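Side-chain contacts in succinyl-CoA ligase (ADP-forming) subunit alpha (Methanosaeta concilii, PDB 6HXI), which is a CoA-ligase-type protein that binds coenzyme A and carries a helical citrate synthase-type region in the same chain: residues S38-S43 and K61-P66; G232-E237 and V271-A276; T252-A257 and R313-M318; A370-S375 and I388-F393; Q473-M478 and E526-A531. One frame throughout, in Å; residues are numbered along the deposited sequence.

Contact 1. Residues S38-S43 and K61-P66; sequences SSPSIS and KEIILP
The ring groups of this contact are two prolines: the CG corner of Pro40 meets CD1 of Ile63 at 3.8 Å, and Pro66 brings its CG-CD side up to the carbonyl oxygen of Ser43. The contact belongs to a Rossmann-like alpha/beta layer, where strands 42-46 and 61-68 run parallel as neighbours and the chain between them detours through antiparallel strand 52-58; Pro40 lies in the loop leading into strand 42-46. Two apolar steps lead down the pair. Ile63 starts it, its chi1 of 64° placing CG1 between backbone N and carbonyl carbon, from where CD1 reaches across to Pro40. Next, CG2 of Ile42 touches CD1 of Leu65 at 3.8 Å, the two side chains crossing at about a right angle. Branched Ile42 suits a beta strand, and its other neighbours, Ile25 and Met28 of helix 22-34, cover it from the helix layer. Leu65 forks, and its second methyl makes a methyl-to-carbonyl contact, CD2 lying 3.7 Å from Ile42 O. Regular strand pairing appears just beyond, where the backbones of Pro66 and Ile45 are hydrogen-bonded. Proline has no N-H to offer Ser43, and the contact there is instead CD of Pro66 against Ser43 O, at 3.3 Å.

Contact 2. Residues G232-E237 and V271-A276; sequences GELGGE and VQFGHA
Glu233 and His275 stand 9.5 Å apart from CA to CA, and Leu234 and Phe273 9.3 Å, too far for backbone pairing, so long side chains bridge the end of strand 227-233 and the loop 271-276. The polar bridge is made by Glu233, whose CG lies between backbone N and carbonyl carbon (chi1 69°) and whose chain is then extended toward the imidazole. ND1 of His275 faces both carboxylate oxygens, OE1 at 2.9 Å and OE2 at 3.0 Å; each hydrogen bond is bent and weak, so the N-H is shared in a fork. CD of Glu233 lies in the ring plane at its edge, while the carboxylate is turned 57° from that plane. The apolar bridge is Leu234 CD1 against Phe273 CE2 at 4.0 Å, an oblique approach; Val271 CG1 covers one face of the phenyl ring. Gln272 braces the loop from within, its NE2 donating to Phe273 O at 3.0 Å. The His275 side chain is about 6 Å from bound coenzyme A, and Tyr302 of the neighbouring Citrate lyase chain meets Phe273 edge-to-face. The contact lies at the end of strand 227-233, a usual place for binding sites in alpha/beta folds; this inner strand of the CoA-ligase region's sheet runs between parallel strands 172-176 and 255-260, and past its end Lys290 of helix 287-297 bonds the carbonyls of Glu233, Gly235 and Gly236.

Contact 3. Residues T252-A257 and R313-M318; sequences TKPLVA and RQVYDM
Three carbonyl oxygens, those of Tyr219, Asn222 and Ile225, grip NZ of Lys253, and this tethered lysine leads straight into Pro254, which packs on Val315 and Met318. The arrangement is a helix laid on a beta sheet in an alpha/beta fold: helix 308-322 covers one side of strand 255-260, the last strand of its sheet within the chain, while Leu255 turns away to meet Phe294 of helix 287-297. Val315 and Met318, one turn apart on the helix, lay their methyls side by side on the proline ring. With chi1 at 175°, CG1 of Val315 lies anti to its backbone N and meets CB of Pro254 at 3.6 Å, while its other methyl is left for the strand. Met318 is long and flexible enough to reach the same ring; its chain bends at chi3 (80°), which brings the terminal CE to 3.8 Å from CG of Pro254. A rigid ring suits this place, since it offers a fixed apolar surface where the loop becomes strand. Tyr308 and Met311 of the same helix also pack on Val256. The remaining touch is between branched residues that slide past each other in opposite directions: CG2 of Val256 lies 3.9 Å from CG2 of Val315.

Contact 4. Residues A370-S375 and I388-F393; sequences AGKKLS and IGLLWF
Apolar contact comes first, with Ala370 set against Leu390: their CB atoms lie 4.0 Å apart, and CD2 of Leu390 comes to 4.1 Å from CB of Ala370. Leu390 has CG anti to its carbonyl carbon (chi1 -66°), which sends the isobutyl group out from helix 383-393 toward the turn. There Lys372 adds its aliphatic shaft, CD approaching CD1 of Leu390 at 4.4 Å, before its chain leads away with the charge. A small residue fits at Ala370 because the backbone of the helix itself is close by. That closeness is the second kind of contact, a methyl against a carbonyl: CB of Ala370 is 3.4 Å from Leu390 O. Hydrogen bonds play no part across the two segments; those nearby hold the helix, as when Trp392 N donates to Ile388 O at 2.8 Å, in a part of the helix that widens to a pi-type turn at 389-393. Contacts between subunits form a third group. The indole NE1 of Trp392 bonds Ile582 O of a neighbouring copy of this protein, while Pro611 and Ile616 of a further copy pack on Ala370 and Leu390. Ala370 (phi 55°, psi 40°) and Gly371, both with positive phi, have the angles of a type I' turn, characteristic of a tight beta hairpin; here it joins strands 368-369 and 372-373 and rests on the helix.

Contact 5. Residues Q473-M478 and E526-A531; sequences QFVGEM and EELTTA
Val475 has CG1 anti to its backbone N (chi1 171°), which places the other methyl, CG2, where it meets Leu528; Leu528 answers with CG beside its own backbone N (chi1 -66°), bringing CD1 within 4.1 Å of CG2 of Val475. The contact is helix-on-helix packing in the all-helical citrate synthase-type region, between helices 471-480 and 517-530. CG2 of Val475 also lies 4.1 Å from CB of Leu528, so one methyl rests against both the root and a tip of the leucine, the two side chains crossing at a slant. CG2 of Val475 further approaches CG2 of Thr529, at 4.3 Å. A short branched valine suits a place where the helices come near each other, and the longer leucine spans what remains; Val525, one turn earlier on the second helix, packs on Val475 as well. Lys228 of the Citrate lyase chain touches Leu528 from outside. Thr529 divides its roles: the methyl goes to the valine, the hydroxyl bonds Leu536 O, and the side chain lies about 4 Å from a bound coenzyme A. Near the end of the helix, Thr530 doubles a backbone bond: its OG1 donates to Glu526 O at 2.8 Å, and its own N reaches the same oxygen at 2.8 Å from the opposite face of the carbonyl plane.

Contacts 2 and 3 share one sheet, through neighbouring strands 227-233 and 255-260, yet differ in chemistry: contact 2, buried beside coenzyme A at a strand end, pairs a carboxylate with an imidazole, whereas contact 3, only partly buried, is apolar helix-on-sheet packing. Contact 1 belongs to a separate sheet and is likewise apolar and partly buried. Across the chain's centre from contact 3, contacts 4 and 5 are buried and rest on helices, contact 4 joining one to a hairpin and contact 5 to a second helix. Their centres stand 40 Å apart, while those of contacts 3 and 5 are 107 Å apart, a measure of the chain's elongation. Contacts 2 and 5 each also touch a Citrate lyase chain.

Contact 1. Residues S38-S43 and K61-P66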
# COMPACT_ATOMS: atom_id res chain seq x y z
N SER B 38 -41.50 24.28 14.91
CA SER B 38 -41.57 23.76 13.54
C SER B 38 -40.17 23.62 12.97
O SER B 38 -39.85 22.59 12.37
CB SER B 38 -42.43 24.66 12.65
OG SER B 38 -42.20 26.04 12.86
N SER B 39 -39.32 24.62 13.23
CA SER B 39 -37.95 24.60 12.72
C SER B 39 -36.89 24.79 13.83
O SER B 39 -37.18 25.44 14.84
CB SER B 39 -37.78 25.69 11.65
OG SER B 39 -36.75 25.35 10.73
N PRO B 40 -35.64 24.32 13.62
CA PRO B 40 -34.58 24.61 14.60
C PRO B 40 -34.35 26.13 14.73
O PRO B 40 -34.55 26.88 13.77
CB PRO B 40 -33.35 23.94 13.97
CG PRO B 40 -33.91 22.88 13.08
CD PRO B 40 -35.10 23.54 12.48
N SER B 41 -33.95 26.58 15.91
CA SER B 41 -33.70 28.00 16.17
C SER B 41 -32.34 28.48 15.62
O SER B 41 -32.00 29.65 15.79
CB SER B 41 -33.73 28.26 17.67
OG SER B 41 -32.69 27.53 18.32
N ILE B 42 -31.54 27.57 15.01
CA ILE B 42 -30.21 27.85 14.50
C ILE B 42 -30.19 27.68 12.99
O ILE B 42 -30.43 26.59 12.49
CB ILE B 42 -29.15 26.92 15.16
CG1 ILE B 42 -29.10 27.11 16.70
CG2 ILE B 42 -27.77 27.08 14.50
CD1 ILE B 42 -28.30 25.99 17.45
N SER B 43 -29.86 28.76 12.27
CA SER B 43 -29.73 28.76 10.81
C SER B 43 -28.31 28.28 10.45
O SER B 43 -28.17 27.46 9.54
CB SER B 43 -29.98 30.16 10.25
OG SER B 43 -31.35 30.52 10.33
N LYS B 61 -33.71 12.17 15.79
CA LYS B 61 -33.40 12.29 14.37
C LYS B 61 -32.20 13.22 14.19
O LYS B 61 -32.18 14.31 14.75
CB LYS B 61 -34.64 12.85 13.62
CG LYS B 61 -34.50 12.97 12.10
CD LYS B 61 -35.65 13.75 11.46
CE LYS B 61 -35.33 15.20 11.25
NZ LYS B 61 -36.55 16.02 10.97
N GLU B 62 -31.21 12.81 13.40
CA GLU B 62 -30.03 13.61 13.15
C GLU B 62 -30.23 14.58 12.01
O GLU B 62 -30.81 14.23 10.99
CB GLU B 62 -28.83 12.72 12.94
CG GLU B 62 -28.37 12.08 14.23
CD GLU B 62 -27.06 11.34 14.11
OE1 GLU B 62 -26.92 10.51 13.18
OE2 GLU B 62 -26.14 11.64 14.91
N ILE B 63 -29.78 15.83 12.20
CA ILE B 63 -29.93 16.89 11.21
C ILE B 63 -28.59 17.53 10.87
O ILE B 63 -27.65 17.38 11.64
CB ILE B 63 -31.02 17.96 11.60
CG1 ILE B 63 -30.65 18.74 12.88
CG2 ILE B 63 -32.43 17.34 11.68
CD1 ILE B 63 -31.20 20.15 12.94
N ILE B 64 -28.51 18.25 9.76
CA ILE B 64 -27.27 18.92 9.34
C ILE B 64 -27.41 20.43 9.46
O ILE B 64 -28.35 21.00 8.93
CB ILE B 64 -26.82 18.46 7.90
CG1 ILE B 64 -26.56 16.93 7.80
CG2 ILE B 64 -25.64 19.25 7.35
CD1 ILE B 64 -25.76 16.26 8.88
N LEU B 65 -26.46 21.07 10.10
CA LEU B 65 -26.41 22.53 10.16
C LEU B 65 -25.23 23.01 9.34
O LEU B 65 -24.15 22.44 9.46
CB LEU B 65 -26.31 23.07 11.60
CG LEU B 65 -27.52 22.78 12.50
CD1 LEU B 65 -27.28 23.34 13.87
CD2 LEU B 65 -28.82 23.31 11.89
N PRO B 66 -25.43 24.06 8.52
CA PRO B 66 -24.29 24.63 7.76
C PRO B 66 -23.35 25.40 8.69
O PRO B 66 -23.76 25.88 9.75
CB PRO B 66 -24.95 25.52 6.72
CG PRO B 66 -26.27 25.87 7.31
CD PRO B 66 -26.67 24.82 8.28

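Contact 2. Residues G232-E237 and V271-A276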
# COMPACT_ATOMS: atom_id res chain seq x y z
N GLY B 232 -30.95 42.00 41.44
CA GLY B 232 -29.75 42.79 41.24
C GLY B 232 -28.67 42.44 42.25
O GLY B 232 -28.79 41.44 42.96
N GLU B 233 -27.61 43.26 42.29
CA GLU B 233 -26.49 43.11 43.23
C GLU B 233 -25.80 44.45 43.50
O GLU B 233 -25.98 45.40 42.73
CB GLU B 233 -25.47 42.01 42.78
CG GLU B 233 -24.67 42.37 41.55
CD GLU B 233 -23.58 41.41 41.10
OE1 GLU B 233 -23.40 40.33 41.74
OE2 GLU B 233 -22.89 41.75 40.11
N LEU B 234 -25.02 44.52 44.58
CA LEU B 234 -24.27 45.71 44.96
C LEU B 234 -23.27 46.14 43.86
O LEU B 234 -22.92 45.32 42.99
CB LEU B 234 -23.55 45.49 46.30
CG LEU B 234 -22.25 44.68 46.33
CD1 LEU B 234 -21.71 44.64 47.72
CD2 LEU B 234 -22.45 43.23 45.85
N GLY B 235 -22.86 47.41 43.92
CA GLY B 235 -21.93 48.00 42.96
C GLY B 235 -22.66 48.53 41.74
O GLY B 235 -23.59 47.89 41.23
N GLY B 236 -22.24 49.71 41.29
CA GLY B 236 -22.85 50.39 40.15
C GLY B 236 -24.22 50.96 40.47
O GLY B 236 -24.76 50.70 41.56
N GLU B 237 -24.80 51.70 39.52
CA GLU B 237 -26.09 52.39 39.74
C GLU B 237 -27.22 51.95 38.81
O GLU B 237 -28.17 52.73 38.62
CB GLU B 237 -25.88 53.91 39.65
CG GLU B 237 -25.26 54.53 40.88
CD GLU B 237 -25.16 56.04 40.77
OE1 GLU B 237 -26.20 56.72 40.94
OE2 GLU B 237 -24.06 56.54 40.46
N VAL B 271 -13.13 44.22 49.72
CA VAL B 271 -13.59 42.97 49.10
C VAL B 271 -14.32 43.18 47.74
O VAL B 271 -15.37 43.82 47.65
CB VAL B 271 -14.41 42.05 50.05
CG1 VAL B 271 -14.80 40.75 49.36
CG2 VAL B 271 -13.62 41.74 51.32
N GLN B 272 -13.70 42.63 46.69
CA GLN B 272 -14.23 42.59 45.33
C GLN B 272 -14.91 41.23 45.23
O GLN B 272 -14.30 40.21 45.54
CB GLN B 272 -13.08 42.73 44.29
CG GLN B 272 -13.48 42.42 42.84
CD GLN B 272 -14.48 43.38 42.24
OE1 GLN B 272 -14.26 44.59 42.19
NE2 GLN B 272 -15.58 42.85 41.73
N PHE B 273 -16.19 41.23 44.84
CA PHE B 273 -16.92 39.97 44.73
C PHE B 273 -16.79 39.38 43.33
O PHE B 273 -16.15 40.01 42.47
CB PHE B 273 -18.37 40.10 45.23
CG PHE B 273 -18.43 40.48 46.68
CD1 PHE B 273 -18.23 39.53 47.68
CD2 PHE B 273 -18.64 41.80 47.06
CE1 PHE B 273 -18.29 39.89 49.03
CE2 PHE B 273 -18.69 42.16 48.42
CZ PHE B 273 -18.52 41.20 49.39
N GLY B 274 -17.32 38.16 43.15
CA GLY B 274 -17.26 37.36 41.92
C GLY B 274 -17.36 38.11 40.62
O GLY B 274 -16.40 38.15 39.85
N HIS B 275 -18.52 38.73 40.37
CA HIS B 275 -18.75 39.52 39.15
C HIS B 275 -17.87 40.76 39.14
O HIS B 275 -17.66 41.37 40.19
CB HIS B 275 -20.22 39.94 39.06
CG HIS B 275 -21.19 38.81 38.90
ND1 HIS B 275 -22.49 38.91 39.34
CD2 HIS B 275 -21.02 37.59 38.33
CE1 HIS B 275 -23.07 37.77 39.04
NE2 HIS B 275 -22.23 36.94 38.43
N ALA B 276 -17.35 41.13 37.95
CA ALA B 276 -16.49 42.32 37.80
C ALA B 276 -17.12 43.60 38.41
O ALA B 276 -16.42 44.37 39.06
CB ALA B 276 -16.12 42.54 36.34

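Contact 3. Residues T252-A257 and R313-M318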
# COMPACT_ATOMS: atom_id res chain seq x y z
N THR B 252 -45.93 50.19 35.59
CA THR B 252 -47.24 50.07 36.24
C THR B 252 -47.53 48.64 36.72
O THR B 252 -48.30 48.46 37.67
CB THR B 252 -48.35 50.62 35.35
OG1 THR B 252 -48.49 49.80 34.19
CG2 THR B 252 -48.13 52.08 34.96
N LYS B 253 -46.93 47.62 36.06
CA LYS B 253 -47.08 46.21 36.41
C LYS B 253 -46.39 45.94 37.74
O LYS B 253 -45.39 46.61 38.01
CB LYS B 253 -46.47 45.31 35.32
CG LYS B 253 -47.39 45.13 34.13
CD LYS B 253 -46.69 44.55 32.92
CE LYS B 253 -47.48 44.92 31.70
NZ LYS B 253 -46.87 44.41 30.47
N PRO B 254 -46.90 45.01 38.60
CA PRO B 254 -46.22 44.78 39.89
C PRO B 254 -44.82 44.20 39.69
O PRO B 254 -44.64 43.28 38.90
CB PRO B 254 -47.18 43.87 40.66
CG PRO B 254 -47.99 43.21 39.62
CD PRO B 254 -48.08 44.14 38.45
N LEU B 255 -43.81 44.81 40.35
CA LEU B 255 -42.40 44.45 40.27
C LEU B 255 -41.82 43.90 41.57
O LEU B 255 -41.79 44.61 42.58
CB LEU B 255 -41.58 45.69 39.81
CG LEU B 255 -40.11 45.43 39.47
CD1 LEU B 255 -39.80 45.81 38.06
CD2 LEU B 255 -39.19 46.16 40.43
N VAL B 256 -41.33 42.64 41.55
CA VAL B 256 -40.66 41.99 42.69
C VAL B 256 -39.19 42.34 42.52
O VAL B 256 -38.66 42.22 41.41
CB VAL B 256 -40.89 40.45 42.77
CG1 VAL B 256 -40.15 39.85 43.95
CG2 VAL B 256 -42.38 40.11 42.85
N ALA B 257 -38.53 42.80 43.58
CA ALA B 257 -37.13 43.19 43.47
C ALA B 257 -36.28 42.80 44.67
O ALA B 257 -36.69 42.99 45.80
CB ALA B 257 -37.03 44.68 43.22
N ARG B 313 -45.04 34.44 44.87
CA ARG B 313 -46.30 33.75 45.18
C ARG B 313 -47.39 34.74 45.57
O ARG B 313 -48.52 34.60 45.11
CB ARG B 313 -46.10 32.71 46.29
CG ARG B 313 -47.27 31.76 46.51
CD ARG B 313 -46.79 30.53 47.25
NE ARG B 313 -47.84 29.52 47.41
CZ ARG B 313 -47.64 28.21 47.37
NH1 ARG B 313 -46.42 27.72 47.14
NH2 ARG B 313 -48.65 27.37 47.55
N GLN B 314 -47.03 35.75 46.38
CA GLN B 314 -47.93 36.79 46.87
C GLN B 314 -48.44 37.68 45.73
O GLN B 314 -49.63 37.96 45.68
CB GLN B 314 -47.23 37.64 47.94
CG GLN B 314 -47.44 37.11 49.36
CD GLN B 314 -46.61 37.89 50.35
OE1 GLN B 314 -45.59 37.40 50.83
NE2 GLN B 314 -47.00 39.13 50.63
N VAL B 315 -47.53 38.12 44.85
CA VAL B 315 -47.85 38.98 43.71
C VAL B 315 -48.65 38.22 42.64
O VAL B 315 -49.59 38.80 42.08
CB VAL B 315 -46.59 39.68 43.14
CG1 VAL B 315 -46.93 40.48 41.90
CG2 VAL B 315 -45.96 40.60 44.19
N TYR B 316 -48.30 36.94 42.36
CA TYR B 316 -49.02 36.10 41.41
C TYR B 316 -50.46 35.88 41.91
O TYR B 316 -51.40 36.11 41.14
CB TYR B 316 -48.27 34.77 41.15
CG TYR B 316 -49.04 33.77 40.31
CD1 TYR B 316 -49.10 33.89 38.92
CD2 TYR B 316 -49.71 32.69 40.90
CE1 TYR B 316 -49.83 32.99 38.14
CE2 TYR B 316 -50.45 31.80 40.13
CZ TYR B 316 -50.51 31.95 38.76
OH TYR B 316 -51.24 31.05 38.00
N ASP B 317 -50.64 35.50 43.19
CA ASP B 317 -51.95 35.27 43.81
C ASP B 317 -52.84 36.50 43.70
O ASP B 317 -54.02 36.35 43.42
CB ASP B 317 -51.82 34.83 45.28
CG ASP B 317 -51.43 33.36 45.49
OD1 ASP B 317 -51.24 32.64 44.47
OD2 ASP B 317 -51.31 32.94 46.66
N MET B 318 -52.26 37.70 43.86
CA MET B 318 -52.95 38.98 43.72
C MET B 318 -53.46 39.15 42.28
O MET B 318 -54.59 39.61 42.09
CB MET B 318 -52.01 40.11 44.13
CG MET B 318 -52.51 41.50 43.81
SD MET B 318 -51.22 42.73 44.12
CE MET B 318 -50.22 42.57 42.65

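Contact 4. Residues A370-S375 and I388-F393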
# COMPACT_ATOMS: atom_id res chain seq x y z
N ALA B 370 3.26 -2.58 26.73
CA ALA B 370 3.15 -3.91 27.36
C ALA B 370 3.10 -3.77 28.87
O ALA B 370 3.76 -4.50 29.59
CB ALA B 370 4.31 -4.84 26.92
N GLY B 371 2.37 -2.77 29.33
CA GLY B 371 2.20 -2.51 30.76
C GLY B 371 3.31 -1.72 31.42
O GLY B 371 3.18 -1.38 32.58
N LYS B 372 4.37 -1.36 30.70
CA LYS B 372 5.50 -0.60 31.28
C LYS B 372 5.34 0.90 30.85
O LYS B 372 5.11 1.18 29.66
CB LYS B 372 6.81 -1.22 30.72
CG LYS B 372 8.06 -0.85 31.45
CD LYS B 372 9.13 -1.92 31.26
CE LYS B 372 10.39 -1.55 32.01
NZ LYS B 372 10.22 -1.62 33.49
N LYS B 373 5.42 1.83 31.80
CA LYS B 373 5.32 3.28 31.48
C LYS B 373 6.44 3.69 30.47
O LYS B 373 7.59 3.28 30.63
CB LYS B 373 5.47 4.13 32.74
CG LYS B 373 4.34 4.01 33.77
CD LYS B 373 4.88 4.48 35.13
CE LYS B 373 3.76 4.76 36.12
NZ LYS B 373 2.90 5.91 35.71
N LEU B 374 6.11 4.51 29.49
CA LEU B 374 7.07 4.98 28.50
C LEU B 374 8.30 5.64 29.15
O LEU B 374 9.42 5.37 28.71
CB LEU B 374 6.42 5.87 27.43
CG LEU B 374 7.30 6.50 26.31
CD1 LEU B 374 8.13 5.44 25.52
CD2 LEU B 374 6.45 7.29 25.37
N SER B 375 8.10 6.45 30.21
CA SER B 375 9.19 7.12 30.92
C SER B 375 10.14 6.11 31.52
O SER B 375 11.33 6.35 31.48
CB SER B 375 8.67 8.08 31.99
OG SER B 375 7.91 7.42 32.99
N ILE B 388 10.78 -2.95 20.76
CA ILE B 388 10.27 -4.03 19.90
C ILE B 388 9.99 -5.27 20.78
O ILE B 388 8.97 -5.90 20.60
CB ILE B 388 11.29 -4.30 18.76
CG1 ILE B 388 11.27 -3.11 17.74
CG2 ILE B 388 11.07 -5.65 18.09
CD1 ILE B 388 12.37 -3.08 16.65
N GLY B 389 10.87 -5.56 21.75
CA GLY B 389 10.67 -6.66 22.68
C GLY B 389 9.34 -6.52 23.39
O GLY B 389 8.57 -7.48 23.46
N LEU B 390 9.01 -5.31 23.84
CA LEU B 390 7.74 -5.07 24.53
C LEU B 390 6.53 -5.11 23.62
O LEU B 390 5.57 -5.84 23.89
CB LEU B 390 7.77 -3.70 25.25
CG LEU B 390 8.76 -3.56 26.42
CD1 LEU B 390 8.85 -2.09 26.84
CD2 LEU B 390 8.34 -4.42 27.61
N LEU B 391 6.58 -4.34 22.53
CA LEU B 391 5.46 -4.21 21.59
C LEU B 391 5.18 -5.41 20.74
O LEU B 391 4.02 -5.63 20.40
CB LEU B 391 5.65 -2.95 20.73
CG LEU B 391 5.53 -1.64 21.56
CD1 LEU B 391 5.85 -0.45 20.72
CD2 LEU B 391 4.12 -1.48 22.19
N TRP B 392 6.21 -6.21 20.37
CA TRP B 392 5.98 -7.40 19.55
C TRP B 392 5.98 -8.69 20.37
O TRP B 392 5.20 -9.58 20.07
CB TRP B 392 7.03 -7.54 18.43
CG TRP B 392 7.09 -6.44 17.41
CD1 TRP B 392 6.49 -5.21 17.47
CD2 TRP B 392 7.93 -6.42 16.25
NE1 TRP B 392 6.91 -4.43 16.43
CE2 TRP B 392 7.80 -5.15 15.66
CE3 TRP B 392 8.80 -7.37 15.66
CZ2 TRP B 392 8.49 -4.79 14.50
CZ3 TRP B 392 9.43 -7.04 14.46
CH2 TRP B 392 9.31 -5.75 13.92
N PHE B 393 6.91 -8.87 21.34
CA PHE B 393 6.96 -10.17 22.03
C PHE B 393 6.39 -10.12 23.41
O PHE B 393 6.29 -11.17 24.05
CB PHE B 393 8.38 -10.76 22.03
CG PHE B 393 9.03 -10.80 20.68
CD1 PHE B 393 9.72 -9.68 20.18
CD2 PHE B 393 8.98 -11.93 19.89
CE1 PHE B 393 10.31 -9.70 18.91
CE2 PHE B 393 9.59 -11.95 18.62
CZ PHE B 393 10.23 -10.83 18.15

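Contact 5. Residues Q473-M478 and E526-A531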
# COMPACT_ATOMS: atom_id res chain seq x y z
N GLN B 473 21.03 -35.88 6.59
CA GLN B 473 19.66 -36.30 6.28
C GLN B 473 18.81 -35.14 5.82
O GLN B 473 18.01 -35.31 4.91
CB GLN B 473 19.00 -37.02 7.48
CG GLN B 473 19.61 -38.39 7.76
CD GLN B 473 18.90 -39.11 8.88
OE1 GLN B 473 18.97 -38.71 10.05
NE2 GLN B 473 18.21 -40.20 8.54
N PHE B 474 18.99 -33.94 6.44
CA PHE B 474 18.27 -32.72 6.08
C PHE B 474 18.70 -32.28 4.69
O PHE B 474 17.84 -32.05 3.83
CB PHE B 474 18.51 -31.60 7.12
CG PHE B 474 18.00 -30.21 6.76
CD1 PHE B 474 16.69 -30.02 6.34
CD2 PHE B 474 18.81 -29.09 6.94
CE1 PHE B 474 16.19 -28.73 6.10
CE2 PHE B 474 18.32 -27.81 6.68
CZ PHE B 474 17.01 -27.64 6.28
N VAL B 475 20.03 -32.22 4.45
CA VAL B 475 20.60 -31.85 3.15
C VAL B 475 20.06 -32.83 2.08
O VAL B 475 19.51 -32.38 1.08
CB VAL B 475 22.16 -31.76 3.21
CG1 VAL B 475 22.79 -31.61 1.82
CG2 VAL B 475 22.59 -30.62 4.12
N GLY B 476 20.10 -34.13 2.38
CA GLY B 476 19.58 -35.19 1.51
C GLY B 476 18.09 -35.10 1.22
O GLY B 476 17.70 -35.18 0.06
N GLU B 477 17.25 -34.93 2.26
CA GLU B 477 15.79 -34.80 2.13
C GLU B 477 15.39 -33.63 1.20
O GLU B 477 14.53 -33.78 0.33
CB GLU B 477 15.14 -34.64 3.53
CG GLU B 477 13.64 -34.37 3.50
CD GLU B 477 13.02 -33.77 4.74
OE1 GLU B 477 12.51 -32.63 4.65
OE2 GLU B 477 12.98 -34.46 5.78
N MET B 478 16.01 -32.45 1.41
CA MET B 478 15.74 -31.24 0.64
C MET B 478 16.10 -31.40 -0.83
O MET B 478 15.37 -30.91 -1.69
CB MET B 478 16.45 -30.04 1.26
CG MET B 478 15.90 -29.67 2.62
SD MET B 478 14.20 -29.06 2.61
CE MET B 478 14.45 -27.35 2.12
N GLU B 526 25.94 -26.25 6.66
CA GLU B 526 26.79 -25.42 5.81
C GLU B 526 28.09 -26.13 5.37
O GLU B 526 28.53 -25.95 4.23
CB GLU B 526 27.09 -24.09 6.51
CG GLU B 526 27.73 -23.02 5.63
CD GLU B 526 28.49 -21.97 6.41
OE1 GLU B 526 29.08 -22.32 7.46
OE2 GLU B 526 28.49 -20.80 5.97
N GLU B 527 28.70 -26.95 6.25
CA GLU B 527 29.91 -27.70 5.93
C GLU B 527 29.62 -28.67 4.81
O GLU B 527 30.42 -28.80 3.89
CB GLU B 527 30.48 -28.44 7.14
CG GLU B 527 31.23 -27.52 8.08
CD GLU B 527 31.91 -28.25 9.22
OE1 GLU B 527 31.29 -28.39 10.30
OE2 GLU B 527 33.07 -28.68 9.04
N LEU B 528 28.42 -29.28 4.85
CA LEU B 528 27.95 -30.20 3.80
C LEU B 528 27.64 -29.49 2.47
O LEU B 528 28.01 -30.01 1.42
CB LEU B 528 26.72 -30.98 4.30
CG LEU B 528 27.02 -31.94 5.45
CD1 LEU B 528 25.78 -32.33 6.12
CD2 LEU B 528 27.74 -33.19 4.94
N THR B 529 26.95 -28.32 2.50
CA THR B 529 26.60 -27.60 1.28
C THR B 529 27.85 -27.00 0.64
O THR B 529 28.00 -27.11 -0.58
CB THR B 529 25.45 -26.59 1.49
OG1 THR B 529 25.82 -25.59 2.43
CG2 THR B 529 24.16 -27.26 1.90
N THR B 530 28.79 -26.43 1.44
CA THR B 530 30.04 -25.85 0.90
C THR B 530 30.97 -26.95 0.33
O THR B 530 31.80 -26.65 -0.53
CB THR B 530 30.74 -24.90 1.89
OG1 THR B 530 31.07 -25.58 3.09
CG2 THR B 530 29.90 -23.66 2.20
N ALA B 531 30.80 -28.23 0.75
CA ALA B 531 31.54 -29.39 0.22
C ALA B 531 31.09 -29.71 -1.23
O ALA B 531 31.77 -30.47 -1.93
CB ALA B 531 31.33 -30.60 1.12